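Local coordinates for protein terminal oxygenase component of carbazole (Janthinobacterium sp., PDB 7BUG) that serves as the terminal oxygenase of carbazole 1,9a-dioxygenase, adding dioxygen to carbazole at its angular and adjacent ring carbons, at residues N56-K61 and K83-I88; W95-E100 and Q119-Y124. All coordinates share one frame; numbering follows the deposited sequence.

Interaction 1: residues N56-K61 and K83-I88; sequences NRIDGK and KTKSTI. With CO3 (carbonate ion), chain M.
Asp59 and Lys85 are joined by a salt bridge, and Ile58 packs beside it against the Lys85 backbone. Lys85 NZ gives a hydrogen bond to Asp59 OD2 at 2.7 Å. Asp59 OD2 accepts it through its syn lone pair, on the side of the other carboxylate oxygen. The two side chains cross at about a right angle. The lysine chain is extended except for a bend at chi3 (54°), which turns its ammonium end to the carboxylate. With Ile58 CG1 beside the backbone N (chi1 -57°), CG2 is anti to that N, and Ile58 CG2 lies 3.8 Å from Lys85 CG. Ile58 CD1 reaches Lys85 O at 3.4 Å. Cut back to an alanine, this residue would probably leave a gap beside the Lys85 carbonyl and stem, and the stem would be freer to move. Ile58 to Lys61 form a type I' turn, closed by Lys61 N to Ile58 O at 3.0 Å. Ile58 N to Lys61 O (2.8 Å) completes the pair, as in a tight two-residue hairpin, here between strands 51-58 and 61-66. Lys85 itself sits in a type I turn from Thr84 to Thr87. The hairpin tip is held from outside by Glu40, whose carboxylate accepts hydrogen bonds from the backbone N-H groups of Asp59 and Gly60. Lys61 NZ binds a carbonate ion, 3.1 Å from its O3, and Val126 N is also bonded to that ion. A buried aliphatic side chain thus lies inside, and an exposed ion pair joins the two turn tips at the surface, where solvent is likely to weaken its attraction.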
loop_
_atom_site.group_PDB
_atom_site.type_symbol
_atom_site.label_atom_id
_atom_site.label_comp_id
_atom_site.label_asym_id
_atom_site.label_seq_id
_atom_site.Cartn_x
_atom_site.Cartn_y
_atom_site.Cartn_z
ATOM N N ASN A 56 6.844 10.611 29.618
ATOM C CA ASN A 56 6.697 11.940 30.243
ATOM C C ASN A 56 7.782 12.139 31.300
ATOM O O ASN A 56 8.286 11.146 31.814
ATOM C CB ASN A 56 5.335 12.112 30.900
ATOM C CG ASN A 56 4.935 13.571 31.108
ATOM O OD1 ASN A 56 5.610 14.479 30.626
ATOM N ND2 ASN A 56 3.800 13.808 31.778
ATOM N N ARG A 57 8.152 13.385 31.528
ATOM C CA ARG A 57 9.083 13.742 32.622
ATOM C C ARG A 57 8.264 14.485 33.664
ATOM O O ARG A 57 7.667 15.534 33.309
ATOM C CB ARG A 57 10.281 14.541 32.093
ATOM C CG ARG A 57 11.281 14.825 33.211
ATOM C CD ARG A 57 12.378 15.681 32.649
ATOM N NE ARG A 57 13.181 15.121 31.568
ATOM C CZ ARG A 57 14.159 14.228 31.708
ATOM N NH1 ARG A 57 14.373 13.656 32.876
ATOM N NH2 ARG A 57 14.861 13.827 30.664
ATOM N N ILE A 58 8.259 13.991 34.892
ATOM C CA ILE A 58 7.392 14.563 35.969
ATOM C C ILE A 58 8.335 14.704 37.170
ATOM O O ILE A 58 8.793 13.672 37.686
ATOM C CB ILE A 58 6.191 13.697 36.278
ATOM C CG1 ILE A 58 5.328 13.456 35.027
ATOM C CG2 ILE A 58 5.353 14.340 37.360
ATOM C CD1 ILE A 58 4.373 12.326 35.197
ATOM N N ASP A 59 8.513 15.944 37.594
ATOM C CA ASP A 59 9.478 16.284 38.677
ATOM C C ASP A 59 10.836 15.654 38.364
ATOM O O ASP A 59 11.453 15.122 39.300
ATOM C CB ASP A 59 8.940 15.848 40.023
ATOM C CG ASP A 59 7.815 16.723 40.570
ATOM O OD1 ASP A 59 7.752 17.919 40.212
ATOM O OD2 ASP A 59 7.002 16.153 41.294
ATOM N N GLY A 60 11.222 15.661 37.084
ATOM C CA GLY A 60 12.541 15.225 36.608
ATOM C C GLY A 60 12.599 13.726 36.320
ATOM O O GLY A 60 13.552 13.327 35.653
ATOM N N LYS A 61 11.591 12.948 36.716
ATOM C CA LYS A 61 11.613 11.466 36.628
ATOM C C LYS A 61 10.848 11.085 35.350
ATOM O O LYS A 61 9.733 11.625 35.110
ATOM C CB LYS A 61 11.083 10.786 37.876
ATOM C CG LYS A 61 11.032 9.269 37.814
ATOM C CD LYS A 61 10.761 8.612 39.115
ATOM C CE LYS A 61 10.399 7.139 38.975
ATOM N NZ LYS A 61 11.565 6.347 38.512
ATOM N N LYS A 83 -4.012 16.678 33.311
ATOM C CA LYS A 83 -4.810 17.662 34.078
ATOM C C LYS A 83 -4.294 17.750 35.501
ATOM O O LYS A 83 -4.666 18.736 36.179
ATOM C CB LYS A 83 -6.280 17.291 34.019
ATOM C CG LYS A 83 -6.759 17.147 32.590
ATOM C CD LYS A 83 -8.266 16.958 32.434
ATOM C CE LYS A 83 -8.956 18.169 31.868
ATOM N NZ LYS A 83 -8.373 18.622 30.601
ATOM N N THR A 84 -3.567 16.741 35.968
ATOM C CA THR A 84 -2.736 16.832 37.192
ATOM C C THR A 84 -1.323 16.356 36.851
ATOM O O THR A 84 -1.142 15.604 35.866
ATOM C CB THR A 84 -3.313 16.051 38.366
ATOM O OG1 THR A 84 -3.115 14.641 38.214
ATOM C CG2 THR A 84 -4.774 16.378 38.578
ATOM N N LYS A 85 -0.350 16.728 37.673
ATOM C CA LYS A 85 1.070 16.341 37.497
ATOM C C LYS A 85 1.170 14.826 37.336
ATOM O O LYS A 85 1.963 14.349 36.517
ATOM C CB LYS A 85 1.842 16.728 38.775
ATOM C CG LYS A 85 3.247 17.233 38.563
ATOM C CD LYS A 85 3.927 17.789 39.822
ATOM C CE LYS A 85 3.942 16.820 40.995
ATOM N NZ LYS A 85 4.724 17.312 42.179
ATOM N N SER A 86 0.419 14.078 38.128
ATOM C CA SER A 86 0.590 12.623 38.269
ATOM C C SER A 86 -0.224 11.818 37.258
ATOM O O SER A 86 -0.118 10.607 37.318
ATOM C CB SER A 86 0.284 12.168 39.640
ATOM O OG SER A 86 -1.050 12.437 39.967
ATOM N N THR A 87 -1.045 12.473 36.443
ATOM C CA THR A 87 -2.003 11.702 35.622
ATOM C C THR A 87 -2.016 12.153 34.162
ATOM O O THR A 87 -1.549 13.242 33.802
ATOM C CB THR A 87 -3.442 11.728 36.160
ATOM O OG1 THR A 87 -3.918 13.068 36.119
ATOM C CG2 THR A 87 -3.541 11.159 37.565
ATOM N N ILE A 88 -2.635 11.334 33.333
ATOM C CA ILE A 88 -3.041 11.758 31.967
ATOM C C ILE A 88 -4.493 11.336 31.787
ATOM O O ILE A 88 -4.852 10.225 32.263
ATOM C CB ILE A 88 -2.108 11.197 30.854
ATOM C CG1 ILE A 88 -2.523 11.686 29.458
ATOM C CG2 ILE A 88 -1.986 9.699 30.951
ATOM C CD1 ILE A 88 -1.471 11.452 28.362
HETATM C C CO3 M . 10.682 2.604 36.933
HETATM O O1 CO3 M . 10.800 3.121 35.765
HETATM O O2 CO3 M . 10.124 1.393 37.097
HETATM O O3 CO3 M . 10.968 3.348 37.989
#

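Interaction 2: residues W95-E100 and Q119-Y124; sequences WTYRWE and QKLKTY. With MG (magnesium ion), chain F; FES (Fe2/s2 (inorganic) cluster), chain D.
Within the Rieske domain this contact joins the cluster-bearing sheet to the segment entering strand 123-129, and it runs from the [2Fe-2S] cluster to a magnesium ion. Its centre is Tyr97 against Leu121. Leu121 CD2 stands 3.8 Å from the centroid of the Tyr97 ring and 8° off the ring normal, a CH-pi contact over the middle of one face. Leu121 CB lies nearer the ring margin, 3.7 Å from Tyr97 CD1. Leu121 CG is anti to the backbone N (chi1 -178°), and chi2 (52°) then decides that CD2 is the methyl over the ring. Leu121 runs across the Tyr97 side chain, nearly at right angles. The hydroxyl of Tyr97 is hydrogen-bonded to Leu70 N, beside the cluster ligand Cys69, and this bond fixes the far end of the ring. Trp95 is the segment's link to the cluster. Trp95 CD1 lies 3.3 Å from cluster sulfur S1, obliquely, and the Trp95 ring stacks with that of His71. Phe356 of the second subunit meets the Trp95 ring edge-to-face. At the other end Glu100 O binds magnesium at 2.1 Å, and five waters complete six oxygen ligands. Three of these waters are gripped by protein. Water 1 donates to Trp99 O at 2.8 Å, and water 2 donates to Glu100 OE2 at 2.7 Å. Water 3 is hydrogen-bonded to Thr123 OG1 (2.8 Å), so the hydrated ion bridges the two segments. Such packing of a small antiparallel sheet, bearing the cluster loops, against the strands of a larger sheet is characteristic of the Rieske fold.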
loop_
_atom_site.group_PDB
_atom_site.type_symbol
_atom_site.label_atom_id
_atom_site.label_comp_id
_atom_site.label_asym_id
_atom_site.label_seq_id
_atom_site.Cartn_x
_atom_site.Cartn_y
_atom_site.Cartn_z
ATOM N N TRP A 95 -11.135 8.767 30.571
ATOM C CA TRP A 95 -10.459 7.775 31.430
ATOM C C TRP A 95 -9.097 8.325 31.814
ATOM O O TRP A 95 -8.297 8.762 30.987
ATOM C CB TRP A 95 -10.332 6.406 30.768
ATOM C CG TRP A 95 -11.614 5.689 30.558
ATOM C CD1 TRP A 95 -12.853 6.194 30.290
ATOM C CD2 TRP A 95 -11.741 4.266 30.555
ATOM N NE1 TRP A 95 -13.757 5.171 30.151
ATOM C CE2 TRP A 95 -13.096 3.985 30.285
ATOM C CE3 TRP A 95 -10.826 3.221 30.702
ATOM C CZ2 TRP A 95 -13.553 2.671 30.163
ATOM C CZ3 TRP A 95 -11.304 1.920 30.629
ATOM C CH2 TRP A 95 -12.648 1.669 30.366
ATOM N N THR A 96 -8.795 8.360 33.116
ATOM C CA THR A 96 -7.603 9.012 33.661
ATOM C C THR A 96 -6.698 7.978 34.331
ATOM O O THR A 96 -7.176 7.210 35.210
ATOM C CB THR A 96 -8.041 10.091 34.651
ATOM O OG1 THR A 96 -8.816 11.038 33.905
ATOM C CG2 THR A 96 -6.855 10.777 35.292
ATOM N N TYR A 97 -5.421 8.007 33.961
ATOM C CA TYR A 97 -4.415 7.011 34.372
ATOM C C TYR A 97 -3.286 7.686 35.147
ATOM O O TYR A 97 -2.848 8.781 34.824
ATOM C CB TYR A 97 -3.855 6.308 33.146
ATOM C CG TYR A 97 -4.920 5.712 32.253
ATOM C CD1 TYR A 97 -5.358 4.415 32.464
ATOM C CD2 TYR A 97 -5.377 6.388 31.137
ATOM C CE1 TYR A 97 -6.270 3.817 31.621
ATOM C CE2 TYR A 97 -6.311 5.815 30.293
ATOM C CZ TYR A 97 -6.748 4.519 30.529
ATOM O OH TYR A 97 -7.606 3.969 29.605
ATOM N N ARG A 98 -2.810 7.000 36.175
ATOM C CA ARG A 98 -1.567 7.422 36.857
ATOM C C ARG A 98 -0.354 7.040 36.022
ATOM O O ARG A 98 -0.237 5.880 35.657
ATOM C CB ARG A 98 -1.512 6.797 38.245
ATOM C CG ARG A 98 -2.658 7.252 39.134
ATOM C CD ARG A 98 -2.245 6.977 40.571
ATOM N NE ARG A 98 -2.264 5.575 40.836
ATOM C CZ ARG A 98 -3.132 4.941 41.630
ATOM N NH1 ARG A 98 -4.118 5.603 42.228
ATOM N NH2 ARG A 98 -3.008 3.639 41.827
ATOM N N TRP A 99 0.573 7.962 35.799
ATOM C CA TRP A 99 1.854 7.641 35.153
ATOM C C TRP A 99 2.591 6.582 35.967
ATOM O O TRP A 99 3.307 5.784 35.377
ATOM C CB TRP A 99 2.687 8.902 34.982
ATOM C CG TRP A 99 2.168 9.846 33.954
ATOM C CD1 TRP A 99 1.390 10.963 34.124
ATOM C CD2 TRP A 99 2.415 9.734 32.530
ATOM N NE1 TRP A 99 1.153 11.555 32.916
ATOM C CE2 TRP A 99 1.797 10.840 31.927
ATOM C CE3 TRP A 99 3.141 8.851 31.729
ATOM C CZ2 TRP A 99 1.789 11.041 30.543
ATOM C CZ3 TRP A 99 3.176 9.078 30.361
ATOM C CH2 TRP A 99 2.579 10.196 29.789
ATOM N N GLU A 100 2.549 6.640 37.305
ATOM C CA GLU A 100 3.493 5.821 38.108
ATOM C C GLU A 100 3.150 4.335 38.010
ATOM O O GLU A 100 4.097 3.519 38.038
ATOM C CB GLU A 100 3.447 6.284 39.575
ATOM C CG GLU A 100 4.546 5.660 40.394
ATOM C CD GLU A 100 4.171 4.306 40.941
ATOM O OE1 GLU A 100 2.951 4.111 41.240
ATOM O OE2 GLU A 100 5.092 3.466 41.095
ATOM N N GLN A 119 -8.823 -1.412 36.653
ATOM C CA GLN A 119 -8.111 -1.563 35.362
ATOM C C GLN A 119 -6.763 -0.839 35.485
ATOM O O GLN A 119 -6.587 0.120 36.288
ATOM C CB GLN A 119 -8.901 -0.977 34.187
ATOM C CG GLN A 119 -10.278 -1.581 33.955
ATOM C CD GLN A 119 -10.318 -3.011 33.488
ATOM O OE1 GLN A 119 -9.293 -3.624 33.149
ATOM N NE2 GLN A 119 -11.513 -3.564 33.469
ATOM N N LYS A 120 -5.805 -1.314 34.703
ATOM C CA LYS A 120 -4.420 -0.790 34.656
ATOM C C LYS A 120 -3.953 -0.731 33.196
ATOM O O LYS A 120 -4.032 -1.760 32.559
ATOM C CB LYS A 120 -3.550 -1.731 35.488
ATOM C CG LYS A 120 -2.114 -1.293 35.676
ATOM C CD LYS A 120 -1.294 -2.332 36.415
ATOM C CE LYS A 120 -1.947 -2.814 37.688
ATOM N NZ LYS A 120 -0.999 -3.599 38.526
ATOM N N LEU A 121 -3.447 0.389 32.744
ATOM C CA LEU A 121 -2.776 0.536 31.458
ATOM C C LEU A 121 -1.348 0.049 31.616
ATOM O O LEU A 121 -0.686 0.333 32.642
ATOM C CB LEU A 121 -2.856 2.027 31.107
ATOM C CG LEU A 121 -2.291 2.502 29.788
ATOM C CD1 LEU A 121 -2.816 1.711 28.616
ATOM C CD2 LEU A 121 -2.632 3.987 29.619
ATOM N N LYS A 122 -0.832 -0.651 30.620
ATOM C CA LYS A 122 0.546 -1.164 30.660
ATOM C C LYS A 122 1.539 -0.030 30.836
ATOM O O LYS A 122 1.373 1.059 30.195
ATOM C CB LYS A 122 0.806 -1.952 29.372
ATOM C CG LYS A 122 2.188 -2.547 29.312
ATOM C CD LYS A 122 2.361 -3.697 30.265
ATOM C CE LYS A 122 3.474 -4.644 29.875
ATOM N NZ LYS A 122 3.755 -5.618 30.950
ATOM N N THR A 123 2.498 -0.222 31.735
ATOM C CA THR A 123 3.623 0.695 31.912
ATOM C C THR A 123 4.867 -0.116 31.605
ATOM O O THR A 123 4.848 -1.392 31.655
ATOM C CB THR A 123 3.683 1.298 33.324
ATOM O OG1 THR A 123 3.890 0.196 34.212
ATOM C CG2 THR A 123 2.439 2.085 33.652
ATOM N N TYR A 124 5.913 0.597 31.270
ATOM C CA TYR A 124 7.257 0.054 31.067
ATOM C C TYR A 124 8.225 0.834 31.925
ATOM O O TYR A 124 8.153 2.071 31.989
ATOM C CB TYR A 124 7.659 0.030 29.588
ATOM C CG TYR A 124 6.851 -0.968 28.813
ATOM C CD1 TYR A 124 7.007 -2.330 28.993
ATOM C CD2 TYR A 124 5.957 -0.552 27.845
ATOM C CE1 TYR A 124 6.275 -3.252 28.249
ATOM C CE2 TYR A 124 5.196 -1.446 27.111
ATOM C CZ TYR A 124 5.364 -2.806 27.307
ATOM O OH TYR A 124 4.663 -3.669 26.548
HETATM MG MG MG F . 5.804 2.680 37.167
HETATM FE FE1 FES D . -10.052 6.768 25.975
HETATM FE FE2 FES D . -12.715 6.343 25.760
HETATM S S1 FES D . -11.609 7.302 27.455
HETATM S S2 FES D . -11.142 5.848 24.240
HETATM O O HOH W 1 5.136 3.701 35.363
HETATM O O HOH W 2 6.142 1.896 39.126
HETATM O O HOH W 3 4.528 1.029 36.775
HETATM O O HOH W 4 7.026 4.291 37.547
HETATM O O HOH W 5 7.307 1.757 36.091
#

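From the N terminus, 56-61 turns the hairpin between strands 51-58 and 61-66. The chain then passes through the loop with Cys69 and His71 and returns at 83-88, where interaction 1 closes it. Strand 87-89 leads to a second cluster loop, with Cys90 and His93, and on to 95-98. Interaction 2 closes the next excursion, through strand 104-107, at 119-124. The two contacts are in series and neither encloses the other. They are joined laterally, because Ile88 O to Tyr97 N is a probable backbone hydrogen bond in the small three-stranded sheet. Together they fasten that sheet and its flanking turn to the six-stranded sheet.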